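Local coordinates for protein Nrps/pks (Streptomyces albus, PDB 4OPF) that is a ketosynthase domain of the AT-less type I polyketide synthase machinery for oxazolomycin, and probably passes on the acyl chain rather than elongating it, at residues L59-D71 / R418-G430. Numbering follows the deposited sequence.
Sequences LEGFDPGHFHLSD and RAPLDRPRLARRG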
loop_
_atom_site.group_PDB
_atom_site.type_symbol
_atom_site.label_atom_id
_atom_site.label_comp_id
_atom_site.label_asym_id
_atom_site.label_seq_id
_atom_site.Cartn_x
_atom_site.Cartn_y
_atom_site.Cartn_z
ATOM N N LEU A 59 12.188 1.169 27.147
ATOM C CA LEU A 59 11.708 -0.200 27.029
ATOM C C LEU A 59 12.331 -1.042 28.121
ATOM O O LEU A 59 13.524 -0.969 28.337
ATOM C CB LEU A 59 12.107 -0.804 25.688
ATOM C CG LEU A 59 11.416 -0.222 24.483
ATOM C CD1 LEU A 59 11.707 -1.105 23.300
ATOM C CD2 LEU A 59 9.927 -0.105 24.769
ATOM N N GLU A 60 11.520 -1.847 28.790
ATOM C CA GLU A 60 12.022 -2.745 29.832
ATOM C C GLU A 60 12.071 -4.212 29.416
ATOM O O GLU A 60 11.952 -5.106 30.248
ATOM C CB GLU A 60 11.160 -2.588 31.071
ATOM C CG GLU A 60 11.445 -1.298 31.801
ATOM C CD GLU A 60 10.759 -1.288 33.127
ATOM O OE1 GLU A 60 9.631 -1.827 33.189
ATOM O OE2 GLU A 60 11.354 -0.765 34.092
ATOM N N GLY A 61 12.283 -4.447 28.129
ATOM C CA GLY A 61 12.183 -5.784 27.576
ATOM C C GLY A 61 10.770 -6.127 27.109
ATOM O O GLY A 61 9.889 -5.247 26.936
ATOM N N PHE A 62 10.553 -7.415 26.907
ATOM C CA PHE A 62 9.371 -7.891 26.226
ATOM C C PHE A 62 8.961 -9.165 26.917
ATOM O O PHE A 62 9.736 -9.717 27.717
ATOM C CB PHE A 62 9.694 -8.135 24.744
ATOM C CG PHE A 62 10.135 -6.881 23.974
ATOM C CD1 PHE A 62 9.209 -5.879 23.618
ATOM C CD2 PHE A 62 11.476 -6.703 23.598
ATOM C CE1 PHE A 62 9.602 -4.741 22.911
ATOM C CE2 PHE A 62 11.876 -5.539 22.910
ATOM C CZ PHE A 62 10.937 -4.572 22.553
ATOM N N ASP A 63 7.748 -9.618 26.633
ATOM C CA ASP A 63 7.247 -10.925 27.099
ATOM C C ASP A 63 6.955 -11.846 25.906
ATOM O O ASP A 63 5.818 -11.975 25.504
ATOM C CB ASP A 63 5.980 -10.736 27.914
ATOM C CG ASP A 63 5.537 -12.015 28.619
ATOM O OD1 ASP A 63 5.949 -13.122 28.200
ATOM O OD2 ASP A 63 4.756 -11.898 29.599
ATOM N N PRO A 64 7.981 -12.484 25.338
ATOM C CA PRO A 64 7.814 -13.353 24.157
ATOM C C PRO A 64 6.782 -14.456 24.392
ATOM O O PRO A 64 6.021 -14.776 23.462
ATOM C CB PRO A 64 9.190 -14.020 23.988
ATOM C CG PRO A 64 10.135 -13.176 24.776
ATOM C CD PRO A 64 9.324 -12.613 25.919
ATOM N N GLY A 65 6.807 -15.027 25.598
ATOM C CA GLY A 65 5.939 -16.143 25.988
ATOM C C GLY A 65 4.460 -15.858 25.753
ATOM O O GLY A 65 3.707 -16.689 25.222
ATOM N N HIS A 66 4.056 -14.643 26.097
ATOM C CA HIS A 66 2.682 -14.238 25.934
ATOM C C HIS A 66 2.311 -14.298 24.489
ATOM O O HIS A 66 1.187 -14.644 24.134
ATOM C CB HIS A 66 2.469 -12.849 26.476
ATOM C CG HIS A 66 1.029 -12.504 26.669
ATOM N ND1 HIS A 66 0.405 -12.601 27.896
ATOM C CD2 HIS A 66 0.086 -12.081 25.791
ATOM C CE1 HIS A 66 -0.858 -12.233 27.767
ATOM N NE2 HIS A 66 -1.080 -11.924 26.499
ATOM N N PHE A 67 3.272 -14.038 23.626
ATOM C CA PHE A 67 3.019 -14.112 22.190
ATOM C C PHE A 67 3.432 -15.405 21.531
ATOM O O PHE A 67 3.598 -15.443 20.299
ATOM C CB PHE A 67 3.660 -12.866 21.513
ATOM C CG PHE A 67 3.091 -11.580 22.037
ATOM C CD1 PHE A 67 1.920 -11.094 21.513
ATOM C CD2 PHE A 67 3.633 -10.957 23.142
ATOM C CE1 PHE A 67 1.351 -9.949 22.050
ATOM C CE2 PHE A 67 3.058 -9.845 23.704
ATOM C CZ PHE A 67 1.914 -9.319 23.136
ATOM N N HIS A 68 3.599 -16.475 22.311
ATOM C CA HIS A 68 3.994 -17.760 21.732
ATOM C C HIS A 68 5.281 -17.703 20.988
ATOM O O HIS A 68 5.480 -18.372 19.977
ATOM C CB HIS A 68 2.863 -18.360 20.852
ATOM C CG HIS A 68 1.539 -18.348 21.541
ATOM N ND1 HIS A 68 0.403 -17.788 20.977
ATOM C CD2 HIS A 68 1.195 -18.721 22.799
ATOM C CE1 HIS A 68 -0.594 -17.879 21.843
ATOM N NE2 HIS A 68 -0.136 -18.428 22.960
ATOM N N LEU A 69 6.226 -16.963 21.546
ATOM C CA LEU A 69 7.544 -16.866 20.958
ATOM C C LEU A 69 8.556 -17.360 21.963
ATOM O O LEU A 69 8.430 -17.130 23.153
ATOM C CB LEU A 69 7.890 -15.418 20.591
ATOM C CG LEU A 69 7.045 -14.791 19.449
ATOM C CD1 LEU A 69 7.288 -13.294 19.357
ATOM C CD2 LEU A 69 7.320 -15.479 18.104
ATOM N N SER A 70 9.586 -17.987 21.456
ATOM C CA SER A 70 10.692 -18.363 22.305
ATOM C C SER A 70 11.621 -17.144 22.489
ATOM O O SER A 70 11.489 -16.151 21.765
ATOM C CB SER A 70 11.454 -19.497 21.681
ATOM O OG SER A 70 12.011 -19.121 20.450
ATOM N N ASP A 71 12.531 -17.226 23.454
ATOM C CA ASP A 71 13.514 -16.178 23.654
ATOM C C ASP A 71 14.446 -16.112 22.478
ATOM O O ASP A 71 14.879 -15.057 22.125
ATOM C CB ASP A 71 14.334 -16.390 24.899
ATOM C CG ASP A 71 13.532 -16.209 26.162
ATOM O OD1 ASP A 71 12.565 -15.444 26.166
ATOM O OD2 ASP A 71 13.871 -16.845 27.173
ATOM N N ARG A 418 -19.165 -0.162 25.045
ATOM C CA ARG A 418 -18.327 -1.331 25.231
ATOM C C ARG A 418 -17.242 -0.734 26.122
ATOM O O ARG A 418 -16.871 0.409 25.955
ATOM C CB ARG A 418 -17.695 -1.774 23.913
ATOM C CG ARG A 418 -17.291 -3.232 23.830
ATOM C CD ARG A 418 -16.793 -3.605 22.448
ATOM N NE ARG A 418 -17.489 -4.755 21.881
ATOM C CZ ARG A 418 -17.140 -6.045 22.005
ATOM N NH1 ARG A 418 -17.876 -6.967 21.410
ATOM N NH2 ARG A 418 -16.075 -6.461 22.693
ATOM N N ALA A 419 -16.749 -1.478 27.088
ATOM C CA ALA A 419 -15.822 -0.917 28.059
ATOM C C ALA A 419 -14.426 -1.403 27.719
ATOM O O ALA A 419 -14.267 -2.538 27.311
ATOM C CB ALA A 419 -16.200 -1.403 29.454
ATOM N N PRO A 420 -13.413 -0.575 27.962
ATOM C CA PRO A 420 -12.052 -1.050 27.785
ATOM C C PRO A 420 -11.706 -2.251 28.675
ATOM O O PRO A 420 -12.184 -2.328 29.781
ATOM C CB PRO A 420 -11.199 0.171 28.144
ATOM C CG PRO A 420 -12.069 1.055 29.002
ATOM C CD PRO A 420 -13.489 0.722 28.672
ATOM N N LEU A 421 -10.915 -3.196 28.189
ATOM C CA LEU A 421 -10.423 -4.259 29.041
ATOM C C LEU A 421 -9.158 -3.755 29.696
ATOM O O LEU A 421 -8.438 -2.941 29.120
ATOM C CB LEU A 421 -10.143 -5.523 28.227
ATOM C CG LEU A 421 -11.337 -5.989 27.411
ATOM C CD1 LEU A 421 -11.017 -7.211 26.564
ATOM C CD2 LEU A 421 -12.478 -6.347 28.343
ATOM N N ASP A 422 -8.870 -4.249 30.895
ATOM C CA ASP A 422 -7.523 -4.135 31.468
ATOM C C ASP A 422 -6.408 -4.743 30.559
ATOM O O ASP A 422 -6.572 -5.826 29.987
ATOM C CB ASP A 422 -7.453 -4.895 32.814
ATOM C CG ASP A 422 -8.196 -4.181 33.958
ATOM O OD1 ASP A 422 -8.339 -2.926 33.950
ATOM O OD2 ASP A 422 -8.619 -4.910 34.888
ATOM N N ARG A 423 -5.273 -4.055 30.482
ATOM C CA ARG A 423 -4.094 -4.595 29.833
ATOM C C ARG A 423 -3.606 -5.792 30.628
ATOM O O ARG A 423 -3.499 -5.710 31.806
ATOM C CB ARG A 423 -2.994 -3.556 29.831
ATOM C CG ARG A 423 -3.243 -2.379 28.933
ATOM C CD ARG A 423 -2.213 -1.301 29.243
ATOM N NE ARG A 423 -2.149 -0.395 28.133
ATOM C CZ ARG A 423 -1.073 0.276 27.725
ATOM N NH1 ARG A 423 0.115 0.144 28.367
ATOM N NH2 ARG A 423 -1.199 1.085 26.640
ATOM N N PRO A 424 -3.316 -6.910 29.995
ATOM C CA PRO A 424 -2.689 -7.952 30.825
ATOM C C PRO A 424 -1.344 -7.519 31.386
ATOM O O PRO A 424 -0.681 -6.649 30.813
ATOM C CB PRO A 424 -2.490 -9.106 29.857
ATOM C CG PRO A 424 -2.421 -8.465 28.527
ATOM C CD PRO A 424 -3.324 -7.258 28.566
ATOM N N ARG A 425 -0.966 -8.078 32.527
ATOM C CA ARG A 425 0.354 -7.812 33.108
ATOM C C ARG A 425 1.366 -8.694 32.386
ATOM O O ARG A 425 1.349 -9.917 32.529
ATOM C CB ARG A 425 0.400 -8.141 34.610
ATOM C CG ARG A 425 -0.580 -7.364 35.485
ATOM C CD ARG A 425 -0.767 -8.052 36.842
ATOM N NE ARG A 425 -2.147 -7.941 37.332
ATOM C CZ ARG A 425 -2.526 -7.404 38.494
ATOM N NH1 ARG A 425 -3.819 -7.369 38.794
ATOM N NH2 ARG A 425 -1.641 -6.911 39.362
ATOM N N LEU A 426 2.241 -8.070 31.608
ATOM C CA LEU A 426 3.265 -8.789 30.874
ATOM C C LEU A 426 4.520 -8.920 31.749
ATOM O O LEU A 426 4.838 -8.042 32.517
ATOM C CB LEU A 426 3.571 -8.042 29.585
ATOM C CG LEU A 426 2.432 -7.880 28.595
ATOM C CD1 LEU A 426 2.952 -7.144 27.385
ATOM C CD2 LEU A 426 1.863 -9.223 28.169
ATOM N N ALA A 427 5.217 -10.037 31.650
ATOM C CA ALA A 427 6.408 -10.264 32.477
ATOM C C ALA A 427 7.647 -10.005 31.638
ATOM O O ALA A 427 8.160 -10.929 31.002
ATOM C CB ALA A 427 6.425 -11.689 33.032
ATOM N N ARG A 428 8.124 -8.758 31.653
ATOM C CA ARG A 428 9.204 -8.326 30.767
ATOM C C ARG A 428 10.652 -8.633 31.166
ATOM O O ARG A 428 11.055 -8.433 32.312
ATOM C CB ARG A 428 9.093 -6.835 30.546
ATOM C CG ARG A 428 7.981 -6.498 29.571
ATOM C CD ARG A 428 7.178 -5.335 30.099
ATOM N NE ARG A 428 6.431 -4.721 29.018
ATOM C CZ ARG A 428 5.259 -4.123 29.172
ATOM N NH1 ARG A 428 4.673 -4.088 30.359
ATOM N NH2 ARG A 428 4.662 -3.570 28.128
ATOM N N ARG A 429 11.429 -9.065 30.173
ATOM C CA ARG A 429 12.857 -9.308 30.323
ATOM C C ARG A 429 13.566 -8.950 29.008
ATOM O O ARG A 429 12.913 -8.885 27.943
ATOM C CB ARG A 429 13.097 -10.769 30.711
ATOM C CG ARG A 429 12.089 -11.718 30.079
ATOM C CD ARG A 429 12.369 -13.176 30.410
ATOM N NE ARG A 429 11.575 -14.038 29.539
ATOM C CZ ARG A 429 11.747 -15.348 29.384
ATOM N NH1 ARG A 429 10.957 -16.026 28.544
ATOM N NH2 ARG A 429 12.688 -15.994 30.065
ATOM N N GLY A 430 14.874 -8.646 29.109
ATOM C CA GLY A 430 15.759 -8.425 27.949
ATOM C C GLY A 430 16.531 -9.718 27.714
ATOM O O GLY A 430 16.187 -10.494 26.814
#
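Phe62 and Arg429 pair through their backbones in a single antiparallel bridge of the hydrogen-bonded kind: Phe62 N reaches Arg429 O at 3.0 Å and Arg429 N reaches Phe62 O at 3.1 Å. Gly61 CA lies 3.2 Å from Arg429 O in a CA-H...O contact. A beta carbon on Gly61 would collide with that same carbonyl. The third hydrogen bond ends on a side-chain acceptor. Asp63, with CG anti to the backbone N (chi1 -170°), brings OD2 to 2.8 Å from Ala427 N, which approaches from above the carboxylate plane. The other oxygen, OD1, accepts from His66 N in an Asx motif, so one carboxylate joins its own turn to the extended 418-430 segment. With an alanine here the carboxylate is gone, and Ala427 N would probably lose its acceptor, while the turn at His66 would be less firmly fixed. Segment 418-430 follows strand 401-408, the last strand in sequence of the central sheet of the thiolase fold, and runs back over the surface along helix 79-95 to meet the loop leading into helix 71-76. Charge contacts lie toward the end of the modelled chain. Asp71 OD1 sits over one face of the Arg429 guanidinium, 2.9 Å from NH1, with the two planes 72° apart; because OD1 lies well out of the guanidinium plane, no N-H points at it and charge alone holds the pair. The aliphatic part of Arg428 runs past the loop, its CG 3.5 Å from Gly61 O, while its NH2 forms a salt bridge with Glu86 of helix 79-95. Nonpolar packing centres on Leu426, whose CD2 stands over a face of the His66 ring in a CH-pi contact, 3.8 Å from the centroid. Pro424 CB touches the same ring at CE1, 4.1 Å away.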